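Local coordinates for uncharacterized conserved protein (Geobacillus kaustophilus, PDB 2R5X) that is of unknown function, a small YugN-family protein in which a curved antiparallel sheet packs with two helices, at residues T14-R19 with S68-I73; G9-T14 with L75-M80. The protein carries 1 engineered substitution. All coordinates share one frame; numbering follows the deposited sequence.

Contact 1: residues T14-R19 with S68-I73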
# COMPACT_ATOMS: atom_id res chain seq x y z
N THR A 14 -7.78 11.45 -2.90
CA THR A 14 -8.68 10.29 -2.88
C THR A 14 -8.78 9.68 -4.27
O THR A 14 -8.48 10.35 -5.27
CB THR A 14 -10.08 10.69 -2.37
OG1 THR A 14 -10.61 11.72 -3.21
CG2 THR A 14 -10.01 11.22 -0.92
N VAL A 15 -9.20 8.43 -4.34
CA VAL A 15 -9.24 7.68 -5.60
C VAL A 15 -10.34 6.62 -5.59
O VAL A 15 -10.65 6.05 -4.54
CB VAL A 15 -7.82 7.07 -5.94
CG1 VAL A 15 -7.34 6.11 -4.85
CG2 VAL A 15 -7.79 6.41 -7.32
N GLU A 16 -10.96 6.38 -6.75
CA GLU A 16 -11.92 5.30 -6.91
C GLU A 16 -11.23 3.94 -6.77
O GLU A 16 -10.13 3.75 -7.29
CB GLU A 16 -12.64 5.40 -8.26
CG GLU A 16 -13.86 4.48 -8.38
CD GLU A 16 -14.67 4.72 -9.64
OE1 GLU A 16 -14.69 5.87 -10.13
OE2 GLU A 16 -15.30 3.76 -10.13
N LEU A 17 -11.89 3.01 -6.07
CA LEU A 17 -11.32 1.70 -5.71
C LEU A 17 -10.89 0.85 -6.91
O LEU A 17 -9.81 0.26 -6.89
CB LEU A 17 -12.28 0.92 -4.81
CG LEU A 17 -11.92 -0.50 -4.35
CD1 LEU A 17 -10.59 -0.55 -3.62
CD2 LEU A 17 -13.01 -1.07 -3.46
N SER A 18 -11.73 0.80 -7.95
CA SER A 18 -11.42 0.04 -9.17
C SER A 18 -10.13 0.53 -9.82
O SER A 18 -9.32 -0.27 -10.31
CB SER A 18 -12.58 0.13 -10.16
OG SER A 18 -12.85 1.48 -10.49
N ARG A 19 -9.93 1.84 -9.80
CA ARG A 19 -8.73 2.47 -10.34
C ARG A 19 -7.52 2.21 -9.45
O ARG A 19 -6.41 2.01 -9.95
CB ARG A 19 -8.96 3.97 -10.54
CG ARG A 19 -10.18 4.29 -11.40
CD ARG A 19 -10.18 5.72 -11.89
NE ARG A 19 -11.38 6.02 -12.66
CZ ARG A 19 -11.55 7.12 -13.40
NH1 ARG A 19 -10.60 8.04 -13.47
NH2 ARG A 19 -12.69 7.29 -14.06
N SER A 68 -17.80 -2.81 -2.93
CA SER A 68 -18.34 -2.21 -4.15
C SER A 68 -17.26 -1.84 -5.15
O SER A 68 -16.14 -1.48 -4.78
CB SER A 68 -19.19 -0.98 -3.80
OG SER A 68 -19.72 -0.39 -4.97
N ARG A 69 -17.60 -1.94 -6.44
CA ARG A 69 -16.74 -1.51 -7.54
C ARG A 69 -16.46 -0.01 -7.43
O ARG A 69 -15.31 0.42 -7.50
CB ARG A 69 -17.40 -1.84 -8.88
CG ARG A 69 -16.52 -1.60 -10.10
CD ARG A 69 -17.36 -1.36 -11.34
NE ARG A 69 -16.54 -1.03 -12.50
CZ ARG A 69 -16.13 0.20 -12.82
NH1 ARG A 69 -16.46 1.24 -12.06
NH2 ARG A 69 -15.39 0.40 -13.90
N TYR A 70 -17.53 0.78 -7.26
CA TYR A 70 -17.37 2.18 -6.89
C TYR A 70 -17.32 2.36 -5.38
O TYR A 70 -18.32 2.19 -4.68
CB TYR A 70 -18.45 3.09 -7.50
CG TYR A 70 -18.39 4.50 -6.93
CD1 TYR A 70 -17.29 5.33 -7.20
CD2 TYR A 70 -19.41 4.99 -6.12
CE1 TYR A 70 -17.22 6.61 -6.67
CE2 TYR A 70 -19.34 6.28 -5.58
CZ TYR A 70 -18.25 7.08 -5.86
OH TYR A 70 -18.17 8.35 -5.35
N ALA A 71 -16.13 2.70 -4.90
CA ALA A 71 -15.94 3.20 -3.56
C ALA A 71 -14.87 4.27 -3.68
O ALA A 71 -13.99 4.17 -4.53
CB ALA A 71 -15.48 2.10 -2.63
N LEU A 72 -14.97 5.33 -2.88
CA LEU A 72 -13.92 6.34 -2.87
C LEU A 72 -12.98 6.04 -1.72
O LEU A 72 -13.41 5.92 -0.57
CB LEU A 72 -14.50 7.75 -2.79
CG LEU A 72 -13.57 8.92 -3.17
CD1 LEU A 72 -13.24 8.91 -4.67
CD2 LEU A 72 -14.19 10.25 -2.78
N ILE A 73 -11.69 5.91 -2.04
CA ILE A 73 -10.68 5.49 -1.07
C ILE A 73 -9.75 6.65 -0.68
O ILE A 73 -9.17 7.31 -1.55
CB ILE A 73 -9.86 4.25 -1.59
CG1 ILE A 73 -10.79 3.09 -2.00
CG2 ILE A 73 -8.80 3.78 -0.58
CD1 ILE A 73 -11.74 2.57 -0.89
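Ala71 O is gripped by two donors: the Leu17 amide, 2.9 Å from N to O and in the carbonyl plane, and a CA-H...O contact from Glu16 CA to Ala71 O at 3.4 Å. This is the end of a short antiparallel ladder, where strand 14-16 pairs with the start of strand 71-84 and then turns into helix 17-26 with Glu16 at the N-cap position. Val15 and Ile73 form the hydrogen-bonded pair; Ile73 N to Val15 O is short, 2.7 Å, and nearly straight at 164°. On the face of Val15 and Ile73, Leu17 CB lies 3.9 Å from Ile73 CG1, and Val40 of strand 39-48 touches both Leu17 and Ile73. On the other face Glu16, its CG anti to the backbone N (chi1 -168°), reaches Arg69 and Tyr70, in the loop leading into strand 71-84. Its OE2 makes a long salt bridge of 3.4 Å to Arg69 NH1 and accepts a weak bond from Ser18 OG, while the carboxylate, turned 90° to the Tyr70 ring, meets the ring edge with CD 3.6 Å from Tyr70 CD1. An alanine here would remove the carboxylate and would probably cost Arg69 its salt bridge and Ser18 OG its weak acceptor, leaving the Tyr70 ring edge less to lie against. Leu72 reaches over to the neighbouring strand 14-16, its CD2 3.9 Å from Thr14 OG1.

Contact 2: residues G9-T14 with L75-M80. Engineered in segment 75-80: Met80 (natural residue Leu).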
# COMPACT_ATOMS: atom_id res chain seq x y z
N GLY A 9 3.05 11.78 -0.36
CA GLY A 9 1.95 12.52 -0.97
C GLY A 9 0.64 11.75 -1.07
O GLY A 9 -0.37 12.31 -1.52
N LEU A 10 0.65 10.48 -0.66
CA LEU A 10 -0.49 9.58 -0.88
C LEU A 10 -1.72 9.94 -0.06
O LEU A 10 -2.85 9.75 -0.50
CB LEU A 10 -0.09 8.11 -0.65
CG LEU A 10 0.92 7.53 -1.66
CD1 LEU A 10 1.22 6.07 -1.38
CD2 LEU A 10 0.41 7.70 -3.07
N GLU A 11 -1.49 10.49 1.14
CA GLU A 11 -2.57 10.80 2.07
C GLU A 11 -3.35 12.07 1.68
O GLU A 11 -4.31 12.43 2.36
CB GLU A 11 -2.02 10.97 3.50
CG GLU A 11 -1.07 9.87 3.99
CD GLU A 11 0.41 10.22 3.82
OE1 GLU A 11 0.78 10.78 2.77
OE2 GLU A 11 1.20 9.93 4.73
N ASN A 12 -2.92 12.73 0.61
CA ASN A 12 -3.45 14.05 0.23
C ASN A 12 -4.51 14.04 -0.87
O ASN A 12 -5.08 15.09 -1.19
CB ASN A 12 -2.30 15.00 -0.17
CG ASN A 12 -1.31 15.24 0.96
OD1 ASN A 12 -1.67 15.29 2.14
ND2 ASN A 12 -0.03 15.39 0.60
N GLN A 13 -4.76 12.88 -1.46
CA GLN A 13 -5.80 12.76 -2.48
C GLN A 13 -6.55 11.43 -2.41
O GLN A 13 -6.03 10.42 -1.92
CB GLN A 13 -5.24 13.03 -3.89
CG GLN A 13 -4.71 11.81 -4.66
CD GLN A 13 -3.46 11.21 -4.05
OE1 GLN A 13 -2.40 11.84 -4.04
NE2 GLN A 13 -3.57 9.98 -3.56
N THR A 14 -7.78 11.45 -2.90
CA THR A 14 -8.68 10.29 -2.88
C THR A 14 -8.78 9.68 -4.27
O THR A 14 -8.48 10.35 -5.27
CB THR A 14 -10.08 10.69 -2.37
OG1 THR A 14 -10.61 11.72 -3.21
CG2 THR A 14 -10.01 11.22 -0.92
N LEU A 75 -6.30 7.19 1.12
CA LEU A 75 -5.11 6.42 1.52
C LEU A 75 -4.47 6.94 2.80
O LEU A 75 -4.41 8.14 3.05
CB LEU A 75 -4.07 6.40 0.39
CG LEU A 75 -4.41 5.78 -0.97
CD1 LEU A 75 -3.28 6.05 -1.92
CD2 LEU A 75 -4.65 4.28 -0.88
N LEU A 76 -3.98 5.99 3.59
CA LEU A 76 -3.29 6.28 4.85
C LEU A 76 -1.78 6.21 4.64
O LEU A 76 -1.32 5.92 3.54
CB LEU A 76 -3.75 5.28 5.92
CG LEU A 76 -5.26 5.23 6.20
CD1 LEU A 76 -5.62 3.95 6.91
CD2 LEU A 76 -5.73 6.45 7.01
N THR A 77 -1.01 6.49 5.68
CA THR A 77 0.44 6.46 5.59
C THR A 77 0.93 5.03 5.39
O THR A 77 0.58 4.14 6.18
CB THR A 77 1.08 7.10 6.84
OG1 THR A 77 0.57 8.44 6.97
CG2 THR A 77 2.61 7.15 6.74
N PRO A 78 1.69 4.78 4.30
CA PRO A 78 2.21 3.44 4.02
C PRO A 78 3.20 2.98 5.07
O PRO A 78 3.93 3.81 5.64
CB PRO A 78 2.90 3.60 2.67
CG PRO A 78 2.29 4.82 2.07
CD PRO A 78 2.08 5.73 3.24
N ILE A 79 3.21 1.68 5.33
CA ILE A 79 4.12 1.09 6.31
C ILE A 79 4.92 -0.07 5.72
O ILE A 79 4.55 -0.61 4.68
CB ILE A 79 3.40 0.63 7.62
CG1 ILE A 79 2.39 -0.49 7.35
CG2 ILE A 79 2.72 1.80 8.32
CD1 ILE A 79 2.29 -1.51 8.47
N MET A 80 6.03 -0.42 6.38
CA MET A 80 6.73 -1.67 6.10
C MET A 80 6.69 -2.56 7.33
O MET A 80 7.27 -2.23 8.37
CB MET A 80 8.18 -1.45 5.66
CG MET A 80 8.72 -2.58 4.77
SD MET A 80 10.50 -2.63 4.49
CE MET A 80 10.95 -0.95 4.20
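Leu10 and Leu75 form the close-packed half of this contact, both buried, with the CB of each set toward the other segment. Leu10 CB sits 4.0 Å from Leu75 CD1, and the Leu10 carbonyl oxygen rests 3.7 Å from Leu75 CB, so backbone as well as side chain covers the leucine. Further out along Leu10, CD1 crosses obliquely to the Pro78 ring and stops 3.8 Å from its CG. Leu116 of helix 99-117 touches Leu10, Leu75 and Gln13, which places this apolar group between helix and sheet. In the antiparallel sheet, residues 9-14 belong to the connection from strand 3-4 to strand 14-16, and they lie where a bulge or short loop interrupts strand 71-84 around residues 76-78, although Leu76 and Pro78 keep backbone bonds to Gln58 and Phe5. The side carrying Glu11 and Thr77 is the more solvent-facing one, partly exposed and polar. Here the nearest backbone approach is a CA-H...O contact, Glu11 CA to Leu75 O at 3.4 Å with 152° at the hydrogen. The Glu11 side chain starts with CG anti to its carbonyl carbon, then bends at chi2 (96°), which brings CG over the Leu76-Thr77 peptide and the carboxylate to the threonine. Thr77 OG1 donates to Glu11 OE2 at 2.8 Å, and OE2 accepts on its anti lone pair, the one pointing away from OE1 and generally the less basic. Thr77 CG2 also lies 3.7 Å from Glu11 OE2. Gln13 points the start of its side chain away from Leu75, then brings NE2 to 4.3 Å from Leu75 CD1, while its OE1 takes a hydrogen bond from Lys113, whose NZ also bonds Gly9 O.

From the N terminus the chain leaves strand 3-4, passes through 9-14 and, sharing Thr14, runs directly into 14-19, so the first halves of both contacts are one continuous piece. It then makes helix 17-26 and strands 30-32, 39-48 and 51-61 before returning at 68-73, where contact 1 closes a loop of 48 intervening residues. Continuing along strand 71-84, residues 75-80 close the wider loop of contact 2, which encloses the first; the two do not cross. Their centres are about 15 Å apart. Contact 1 pairs strand 14-16 with the start of strand 71-84 and holds the start of helix 17-26 beside it, whereas contact 2 sets the preceding connection between strand 71-84 and helix 99-117.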